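Local coordinates for metallo-beta-lactamase family protein (Thermus thermophilus, PDB 2ZO4) that binds two zinc ions in a metallo-beta-lactamase fold and is probably a hydrolase, although its natural substrate is not established, at residues D119-P123 / K266-E270; V63-L68 / L85-L91; R98-F102 / A204-E208. Numbering follows the deposited sequence.

How the contacts relate
Contact 2 comes first along the chain. It pairs strand 65-68 with strand 88-92 and closes a short loop that carries the helices 73-76 and 79-84 and zinc ligands. Helix 99-104 follows strand 88-92 and opens contact 3, so contacts 2 and 3 are in series; they touch where L91 CD1 lies 4.0 Å from H100 CB. Contact 3 ties this helix to the loop before helix 210-222. Contact 1 starts inside that span, at 119-123, and ends beyond it, at 266-270, so contacts 1 and 3 cross. Contact 1 joins the metallo-beta-lactamase region to the C-terminal helices. Its centre is about 40 Å from that of contact 2.

Contact 1: D119-P123 / K266-E270; sequences DHGTP and KTAWE
W269, H120 and A268 bury the most surface here. Segment 119-123 is the turn that leaves helix 110-119. Segment 266-270 leads into helix 268-275. The CA atoms of H120 and A268 are 5.4 Å apart, as are those of G121 and W269.

G121 has phi/psi 86/13 and is the C-prime residue of a Schellman motif. A CB on G121 would clash with T267 OG1. T122 and P123 then continue in extended conformation.

H120 contributes mainly its backbone and CB. Its O accepts a hydrogen bond from W269 N at 3.2 Å, and its CB meets A268 CB at 3.9 Å. The CA-to-CB bond of H120 points sideways, and its ring (chi1 m) stacks on Y312. One water bridges the segments, 2.8 Å from H120 ND1 and 2.9 Å from A268 N, from which it accepts.

W269 adopts chi1 t, with chi2 near -104°, and points its CB toward 119-123. P123 CD lies over the face of the indole in a CH-pi contact, 3.6 Å from the centroid of the W269 five-membered ring. T122 CG2 lies over the same ring system. T122 OG1 bonds to F117 O.

T267 (chi1 p) is the N-cap. E270 N gives a weak bond to T267 OG1 at 3.3 Å, and T267 N donates to E270 OE1 at 3.2 Å. F289 and L293 of helix 286-301 touch H120. The arrangement sets a Schellman C-terminus against a helix N-terminus closed by a capping box.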
loop_
_atom_site.group_PDB
_atom_site.type_symbol
_atom_site.label_atom_id
_atom_site.label_comp_id
_atom_site.label_asym_id
_atom_site.label_seq_id
_atom_site.Cartn_x
_atom_site.Cartn_y
_atom_site.Cartn_z
ATOM N N ASP A 119 -11.853 -8.027 -19.912
ATOM C CA ASP A 119 -11.193 -9.201 -20.487
ATOM C C ASP A 119 -11.159 -10.379 -19.525
ATOM O O ASP A 119 -11.102 -11.535 -19.952
ATOM C CB ASP A 119 -9.770 -8.857 -20.928
ATOM C CG ASP A 119 -9.736 -7.893 -22.098
ATOM O OD1 ASP A 119 -10.727 -7.825 -22.857
ATOM O OD2 ASP A 119 -8.708 -7.205 -22.266
ATOM N N HIS A 120 -11.192 -10.076 -18.229
ATOM C CA HIS A 120 -11.177 -11.096 -17.188
ATOM C C HIS A 120 -12.566 -11.356 -16.586
ATOM O O HIS A 120 -12.689 -11.794 -15.440
ATOM C CB HIS A 120 -10.138 -10.751 -16.115
ATOM C CG HIS A 120 -8.723 -10.873 -16.593
ATOM N ND1 HIS A 120 -8.079 -12.086 -16.708
ATOM C CD2 HIS A 120 -7.831 -9.933 -16.987
ATOM C CE1 HIS A 120 -6.850 -11.888 -17.152
ATOM N NE2 HIS A 120 -6.677 -10.590 -17.332
ATOM N N GLY A 121 -13.604 -11.078 -17.375
ATOM C CA GLY A 121 -14.963 -11.539 -17.083
ATOM C C GLY A 121 -15.832 -10.696 -16.169
ATOM O O GLY A 121 -16.882 -11.163 -15.719
ATOM N N THR A 122 -15.409 -9.463 -15.887
ATOM C CA THR A 122 -16.214 -8.551 -15.069
ATOM C C THR A 122 -17.428 -8.063 -15.870
ATOM O O THR A 122 -17.269 -7.541 -16.977
ATOM C CB THR A 122 -15.392 -7.340 -14.543
ATOM O OG1 THR A 122 -14.232 -7.809 -13.845
ATOM C CG2 THR A 122 -16.228 -6.473 -13.593
ATOM N N PRO A 123 -18.645 -8.255 -15.322
ATOM C CA PRO A 123 -19.841 -7.741 -15.987
ATOM C C PRO A 123 -20.001 -6.232 -15.765
ATOM O O PRO A 123 -19.414 -5.679 -14.830
ATOM C CB PRO A 123 -20.971 -8.514 -15.307
ATOM C CG PRO A 123 -20.462 -8.786 -13.938
ATOM C CD PRO A 123 -18.973 -8.966 -14.069
ATOM N N LYS A 266 -12.169 -21.019 -15.804
ATOM C CA LYS A 266 -12.867 -19.941 -15.096
ATOM C C LYS A 266 -12.196 -18.580 -15.295
ATOM O O LYS A 266 -10.985 -18.498 -15.516
ATOM C CB LYS A 266 -12.966 -20.255 -13.597
ATOM C CG LYS A 266 -13.900 -21.410 -13.250
ATOM C CD LYS A 266 -14.038 -21.574 -11.752
ATOM C CE LYS A 266 -14.929 -22.756 -11.402
ATOM N NZ LYS A 266 -15.022 -22.926 -9.916
ATOM N N THR A 267 -12.994 -17.519 -15.207
ATOM C CA THR A 267 -12.492 -16.153 -15.317
ATOM C C THR A 267 -12.050 -15.655 -13.945
ATOM O O THR A 267 -12.504 -16.166 -12.921
ATOM C CB THR A 267 -13.570 -15.193 -15.852
ATOM O OG1 THR A 267 -14.560 -14.979 -14.837
ATOM C CG2 THR A 267 -14.238 -15.761 -17.107
ATOM N N ALA A 268 -11.183 -14.644 -13.928
ATOM C CA ALA A 268 -10.720 -14.039 -12.676
ATOM C C ALA A 268 -11.865 -13.452 -11.840
ATOM O O ALA A 268 -11.809 -13.462 -10.611
ATOM C CB ALA A 268 -9.666 -12.986 -12.954
ATOM N N TRP A 269 -12.902 -12.948 -12.503
ATOM C CA TRP A 269 -14.049 -12.390 -11.792
ATOM C C TRP A 269 -14.807 -13.444 -10.983
ATOM O O TRP A 269 -15.051 -13.246 -9.793
ATOM C CB TRP A 269 -15.001 -11.657 -12.738
ATOM C CG TRP A 269 -16.279 -11.255 -12.058
ATOM C CD1 TRP A 269 -17.500 -11.852 -12.187
ATOM C CD2 TRP A 269 -16.453 -10.184 -11.120
ATOM N NE1 TRP A 269 -18.427 -11.214 -11.395
ATOM C CE2 TRP A 269 -17.811 -10.189 -10.726
ATOM C CE3 TRP A 269 -15.592 -9.219 -10.574
ATOM C CZ2 TRP A 269 -18.334 -9.261 -9.822
ATOM C CZ3 TRP A 269 -16.113 -8.299 -9.668
ATOM C CH2 TRP A 269 -17.475 -8.328 -9.303
ATOM N N GLU A 270 -15.175 -14.553 -11.621
ATOM C CA GLU A 270 -15.916 -15.612 -10.928
ATOM C C GLU A 270 -15.075 -16.289 -9.844
ATOM O O GLU A 270 -15.595 -16.659 -8.787
ATOM C CB GLU A 270 -16.504 -16.634 -11.914
ATOM C CG GLU A 270 -15.513 -17.579 -12.577
ATOM C CD GLU A 270 -16.197 -18.589 -13.480
ATOM O OE1 GLU A 270 -16.022 -18.495 -14.712
ATOM O OE2 GLU A 270 -16.920 -19.472 -12.954
HETATM O O HOH W 1 -9.894 -14.238 -16.438
#

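Contact 2: V63-L68 / L85-L91; sequences VKTILL and LGARVFL
This is a parallel strand pair inside the six-stranded mixed sheet of the metallo-beta-lactamase fold. Strands 65-68 and 88-91 run at 17°, with axes 4.7 Å apart at closest approach. T65 pairs with R88, I66 with V89 and L67 with F90.

Four backbone bonds form the ladder. R88 N donates to K64 O at 2.9 Å, I66 N to R88 O at 2.7 Å, F90 N to I66 O at 2.7 Å, and L68 N to F90 O at 2.9 Å. The alternate backbone groups face outward to the flanking strands: T65 and L67 bond with L35, and V89 with L148.

I66 (chi1 m, chi2 m), L68 (m, t) and V89 (t) share one face. There I66 CB meets V89 CG2 at 4.0 Å and L68 CD1 meets V89 CG1 at 3.8 Å. F82 of helix 79-84 covers I66. L68 lies near the zinc ligand H75. T65, L67, R88 and F90 take the other face, where L67 CD2 touches F90 CD2 at 3.7 Å.

Before the strands, G86 (phi/psi 117/2) ends helix 79-84 in a Schellman motif, and A87 CB packs 3.2 Å from V63 O. K64 (chi1 m, chi2 m) reaches the carbonyls of L85 and G86 through two waters. One bonds weakly to K64 NZ and L85 O. The other accepts from K64 NZ at 3.0 Å and donates to G86 O at 3.2 Å.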
loop_
_atom_site.group_PDB
_atom_site.type_symbol
_atom_site.label_atom_id
_atom_site.label_comp_id
_atom_site.label_asym_id
_atom_site.label_seq_id
_atom_site.Cartn_x
_atom_site.Cartn_y
_atom_site.Cartn_z
ATOM N N VAL A 63 3.532 20.886 9.541
ATOM C CA VAL A 63 4.093 19.659 8.971
ATOM C C VAL A 63 4.858 19.975 7.686
ATOM O O VAL A 63 4.260 20.193 6.632
ATOM C CB VAL A 63 3.011 18.588 8.693
ATOM C CG1 VAL A 63 3.665 17.280 8.266
ATOM C CG2 VAL A 63 2.132 18.372 9.915
ATOM N N LYS A 64 6.182 19.987 7.782
ATOM C CA LYS A 64 7.028 20.430 6.674
ATOM C C LYS A 64 7.619 19.292 5.837
ATOM O O LYS A 64 8.141 19.535 4.749
ATOM C CB LYS A 64 8.135 21.363 7.185
ATOM C CG LYS A 64 7.644 22.762 7.593
ATOM C CD LYS A 64 7.255 23.599 6.374
ATOM C CE LYS A 64 6.802 25.004 6.773
ATOM N NZ LYS A 64 6.502 25.842 5.567
ATOM N N THR A 65 7.541 18.062 6.344
ATOM C CA THR A 65 8.027 16.889 5.603
ATOM C C THR A 65 6.955 15.808 5.559
ATOM O O THR A 65 6.361 15.465 6.587
ATOM C CB THR A 65 9.331 16.301 6.211
ATOM O OG1 THR A 65 10.319 17.326 6.304
ATOM C CG2 THR A 65 9.889 15.162 5.340
ATOM N N ILE A 66 6.704 15.290 4.359
ATOM C CA ILE A 66 5.778 14.185 4.172
ATOM C C ILE A 66 6.531 12.983 3.611
ATOM O O ILE A 66 7.181 13.080 2.565
ATOM C CB ILE A 66 4.608 14.555 3.220
ATOM C CG1 ILE A 66 3.887 15.835 3.681
ATOM C CG2 ILE A 66 3.642 13.372 3.060
ATOM C CD1 ILE A 66 3.134 15.727 5.004
ATOM N N LEU A 67 6.442 11.860 4.318
ATOM C CA LEU A 67 7.014 10.603 3.849
ATOM C C LEU A 67 5.891 9.627 3.505
ATOM O O LEU A 67 5.142 9.208 4.383
ATOM C CB LEU A 67 7.958 10.006 4.907
ATOM C CG LEU A 67 9.092 10.905 5.425
ATOM C CD1 LEU A 67 9.854 10.223 6.543
ATOM C CD2 LEU A 67 10.048 11.315 4.302
ATOM N N LEU A 68 5.773 9.277 2.226
ATOM C CA LEU A 68 4.706 8.381 1.770
ATOM C C LEU A 68 5.189 6.951 1.586
ATOM O O LEU A 68 6.148 6.701 0.857
ATOM C CB LEU A 68 4.082 8.882 0.457
ATOM C CG LEU A 68 3.388 10.247 0.456
ATOM C CD1 LEU A 68 2.837 10.566 -0.933
ATOM C CD2 LEU A 68 2.281 10.323 1.506
ATOM N N LEU A 85 0.738 23.755 1.305
ATOM C CA LEU A 85 1.040 24.616 2.445
ATOM C C LEU A 85 2.544 24.839 2.617
ATOM O O LEU A 85 2.969 25.635 3.458
ATOM C CB LEU A 85 0.417 24.060 3.733
ATOM C CG LEU A 85 -1.084 23.734 3.712
ATOM C CD1 LEU A 85 -1.473 22.884 4.913
ATOM C CD2 LEU A 85 -1.968 24.986 3.630
ATOM N N GLY A 86 3.347 24.145 1.815
ATOM C CA GLY A 86 4.796 24.327 1.846
ATOM C C GLY A 86 5.591 23.100 2.252
ATOM O O GLY A 86 6.816 23.159 2.334
ATOM N N ALA A 87 4.897 21.989 2.490
ATOM C CA ALA A 87 5.540 20.725 2.859
ATOM C C ALA A 87 6.268 20.070 1.693
ATOM O O ALA A 87 5.861 20.189 0.534
ATOM C CB ALA A 87 4.519 19.757 3.441
ATOM N N ARG A 88 7.346 19.366 2.016
ATOM C CA ARG A 88 8.087 18.594 1.030
ATOM C C ARG A 88 7.617 17.142 1.059
ATOM O O ARG A 88 7.630 16.504 2.113
ATOM C CB ARG A 88 9.582 18.681 1.318
ATOM C CG ARG A 88 10.449 18.426 0.106
ATOM C CD ARG A 88 11.505 19.517 -0.017
ATOM N NE ARG A 88 12.600 19.341 0.930
ATOM C CZ ARG A 88 13.459 20.299 1.274
ATOM N NH1 ARG A 88 14.425 20.033 2.138
ATOM N NH2 ARG A 88 13.350 21.524 0.768
ATOM N N VAL A 89 7.198 16.634 -0.099
ATOM C CA VAL A 89 6.653 15.279 -0.201
ATOM C C VAL A 89 7.669 14.296 -0.791
ATOM O O VAL A 89 8.239 14.542 -1.857
ATOM C CB VAL A 89 5.336 15.254 -1.023
ATOM C CG1 VAL A 89 4.756 13.844 -1.089
ATOM C CG2 VAL A 89 4.318 16.198 -0.419
ATOM N N PHE A 90 7.883 13.190 -0.079
ATOM C CA PHE A 90 8.783 12.127 -0.515
ATOM C C PHE A 90 8.000 10.859 -0.857
ATOM O O PHE A 90 7.096 10.459 -0.116
ATOM C CB PHE A 90 9.817 11.821 0.574
ATOM C CG PHE A 90 10.846 12.905 0.765
ATOM C CD1 PHE A 90 12.027 12.893 0.032
ATOM C CD2 PHE A 90 10.637 13.932 1.686
ATOM C CE1 PHE A 90 12.989 13.886 0.209
ATOM C CE2 PHE A 90 11.589 14.927 1.873
ATOM C CZ PHE A 90 12.768 14.906 1.132
ATOM N N LEU A 91 8.369 10.236 -1.977
ATOM C CA LEU A 91 7.662 9.082 -2.528
ATOM C C LEU A 91 8.691 8.202 -3.227
ATOM O O LEU A 91 9.544 8.726 -3.944
ATOM C CB LEU A 91 6.644 9.564 -3.565
ATOM C CG LEU A 91 5.226 9.009 -3.752
ATOM C CD1 LEU A 91 4.853 9.113 -5.226
ATOM C CD2 LEU A 91 5.024 7.584 -3.254
HETATM O O HOH W 2 4.041 23.861 5.532
HETATM O O HOH W 3 7.709 26.171 2.864
#

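Contact 3: R98-F102 / A204-E208; sequences RGHRF and AYTRE
R98 is the N-cap residue of helix 99-104. It faces the irregular loop 204-208, and its CA is 5.1 Å from that of Y205. Its side chain is extended (chi1 m, chi2 t, chi3 t), with chi4 near -82°. This brings R98 NH1 to 2.7 Å from Y205 O, its hydrogen-bond acceptor. R98 CZ, the guanidinium carbon, packs 3.8 Å from R207 CG in the aliphatic part of that side chain.

Y205 (chi1 p, chi2 80°) turns its ring onto the start of the helix. G99 CA lies over the ring face, 4.2 Å from the Y205 centroid, in a CH-pi contact. F102 (chi1 t, chi2 86°) meets the other ring obliquely. The planes make 49°, and F102 CD1 is 3.7 Å from Y205 CE2.

Y205 OH bonds to H71, and the Y205 side chain is about 5 Å from that of the zinc ligand H72. D213 forms a salt bridge with R207. E94 bridges R98 and R207, which is consistent with offsetting their like charges at this junction beside the zinc site.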
loop_
_atom_site.group_PDB
_atom_site.type_symbol
_atom_site.label_atom_id
_atom_site.label_comp_id
_atom_site.label_asym_id
_atom_site.label_seq_id
_atom_site.Cartn_x
_atom_site.Cartn_y
_atom_site.Cartn_z
ATOM N N ARG A 98 3.874 4.944 -12.245
ATOM C CA ARG A 98 2.798 3.973 -12.051
ATOM C C ARG A 98 1.624 4.546 -11.251
ATOM O O ARG A 98 0.816 5.297 -11.804
ATOM C CB ARG A 98 3.354 2.674 -11.447
ATOM C CG ARG A 98 4.439 2.028 -12.316
ATOM C CD ARG A 98 5.004 0.767 -11.687
ATOM N NE ARG A 98 6.063 0.164 -12.494
ATOM C CZ ARG A 98 5.867 -0.633 -13.546
ATOM N NH1 ARG A 98 4.638 -0.931 -13.954
ATOM N NH2 ARG A 98 6.913 -1.131 -14.198
ATOM N N GLY A 99 1.537 4.206 -9.965
ATOM C CA GLY A 99 0.464 4.691 -9.101
ATOM C C GLY A 99 0.350 6.204 -9.013
ATOM O O GLY A 99 -0.760 6.743 -8.994
ATOM N N HIS A 100 1.491 6.888 -8.952
ATOM C CA HIS A 100 1.518 8.355 -8.957
ATOM C C HIS A 100 0.949 8.927 -10.259
ATOM O O HIS A 100 0.121 9.835 -10.223
ATOM C CB HIS A 100 2.932 8.888 -8.696
ATOM C CG HIS A 100 3.040 10.382 -8.749
ATOM N ND1 HIS A 100 2.295 11.215 -7.939
ATOM C CD2 HIS A 100 3.818 11.193 -9.506
ATOM C CE1 HIS A 100 2.602 12.473 -8.201
ATOM N NE2 HIS A 100 3.522 12.488 -9.149
ATOM N N ARG A 101 1.395 8.388 -11.396
ATOM C CA ARG A 101 0.861 8.771 -12.709
ATOM C C ARG A 101 -0.646 8.528 -12.810
ATOM O O ARG A 101 -1.375 9.339 -13.386
ATOM C CB ARG A 101 1.587 8.032 -13.836
ATOM C CG ARG A 101 1.252 8.575 -15.224
ATOM C CD ARG A 101 2.008 7.877 -16.333
ATOM N NE ARG A 101 1.716 8.513 -17.619
ATOM C CZ ARG A 101 1.799 7.914 -18.805
ATOM N NH1 ARG A 101 2.164 6.641 -18.897
ATOM N NH2 ARG A 101 1.507 8.595 -19.908
ATOM N N PHE A 102 -1.104 7.414 -12.241
ATOM C CA PHE A 102 -2.529 7.079 -12.196
ATOM C C PHE A 102 -3.372 8.229 -11.626
ATOM O O PHE A 102 -4.444 8.543 -12.158
ATOM C CB PHE A 102 -2.742 5.787 -11.398
ATOM C CG PHE A 102 -4.183 5.386 -11.250
ATOM C CD1 PHE A 102 -4.815 4.633 -12.236
ATOM C CD2 PHE A 102 -4.907 5.755 -10.120
ATOM C CE1 PHE A 102 -6.143 4.260 -12.102
ATOM C CE2 PHE A 102 -6.237 5.388 -9.977
ATOM C CZ PHE A 102 -6.855 4.636 -10.971
ATOM N N ALA A 204 -3.597 -2.108 -13.949
ATOM C CA ALA A 204 -3.070 -1.737 -15.263
ATOM C C ALA A 204 -1.654 -1.138 -15.227
ATOM O O ALA A 204 -0.914 -1.236 -16.208
ATOM C CB ALA A 204 -4.038 -0.786 -15.968
ATOM N N TYR A 205 -1.279 -0.538 -14.097
ATOM C CA TYR A 205 0.018 0.139 -13.960
ATOM C C TYR A 205 1.065 -0.665 -13.187
ATOM O O TYR A 205 2.195 -0.211 -13.011
ATOM C CB TYR A 205 -0.161 1.514 -13.296
ATOM C CG TYR A 205 -0.891 1.488 -11.967
ATOM C CD1 TYR A 205 -0.232 1.128 -10.785
ATOM C CD2 TYR A 205 -2.238 1.836 -11.889
ATOM C CE1 TYR A 205 -0.907 1.102 -9.562
ATOM C CE2 TYR A 205 -2.922 1.814 -10.673
ATOM C CZ TYR A 205 -2.250 1.450 -9.515
ATOM O OH TYR A 205 -2.924 1.435 -8.313
ATOM N N THR A 206 0.679 -1.851 -12.727
ATOM C CA THR A 206 1.500 -2.685 -11.853
ATOM C C THR A 206 2.674 -3.336 -12.599
ATOM O O THR A 206 2.586 -3.597 -13.797
ATOM C CB THR A 206 0.612 -3.770 -11.168
ATOM O OG1 THR A 206 -0.482 -3.134 -10.495
ATOM C CG2 THR A 206 1.393 -4.579 -10.137
ATOM N N ARG A 207 3.771 -3.579 -11.876
ATOM C CA ARG A 207 4.865 -4.451 -12.333
ATOM C C ARG A 207 4.322 -5.828 -12.739
ATOM O O ARG A 207 3.193 -6.179 -12.387
ATOM C CB ARG A 207 5.922 -4.599 -11.231
ATOM C CG ARG A 207 6.765 -3.341 -10.980
ATOM C CD ARG A 207 7.312 -3.281 -9.549
ATOM N NE ARG A 207 8.220 -4.387 -9.235
ATOM C CZ ARG A 207 9.523 -4.406 -9.510
ATOM N NH1 ARG A 207 10.098 -3.373 -10.112
ATOM N NH2 ARG A 207 10.254 -5.464 -9.183
ATOM N N GLU A 208 5.127 -6.602 -13.467
ATOM C CA GLU A 208 4.668 -7.846 -14.103
ATOM C C GLU A 208 4.123 -8.926 -13.154
ATOM O O GLU A 208 3.067 -9.512 -13.406
ATOM C CB GLU A 208 5.777 -8.431 -14.987
#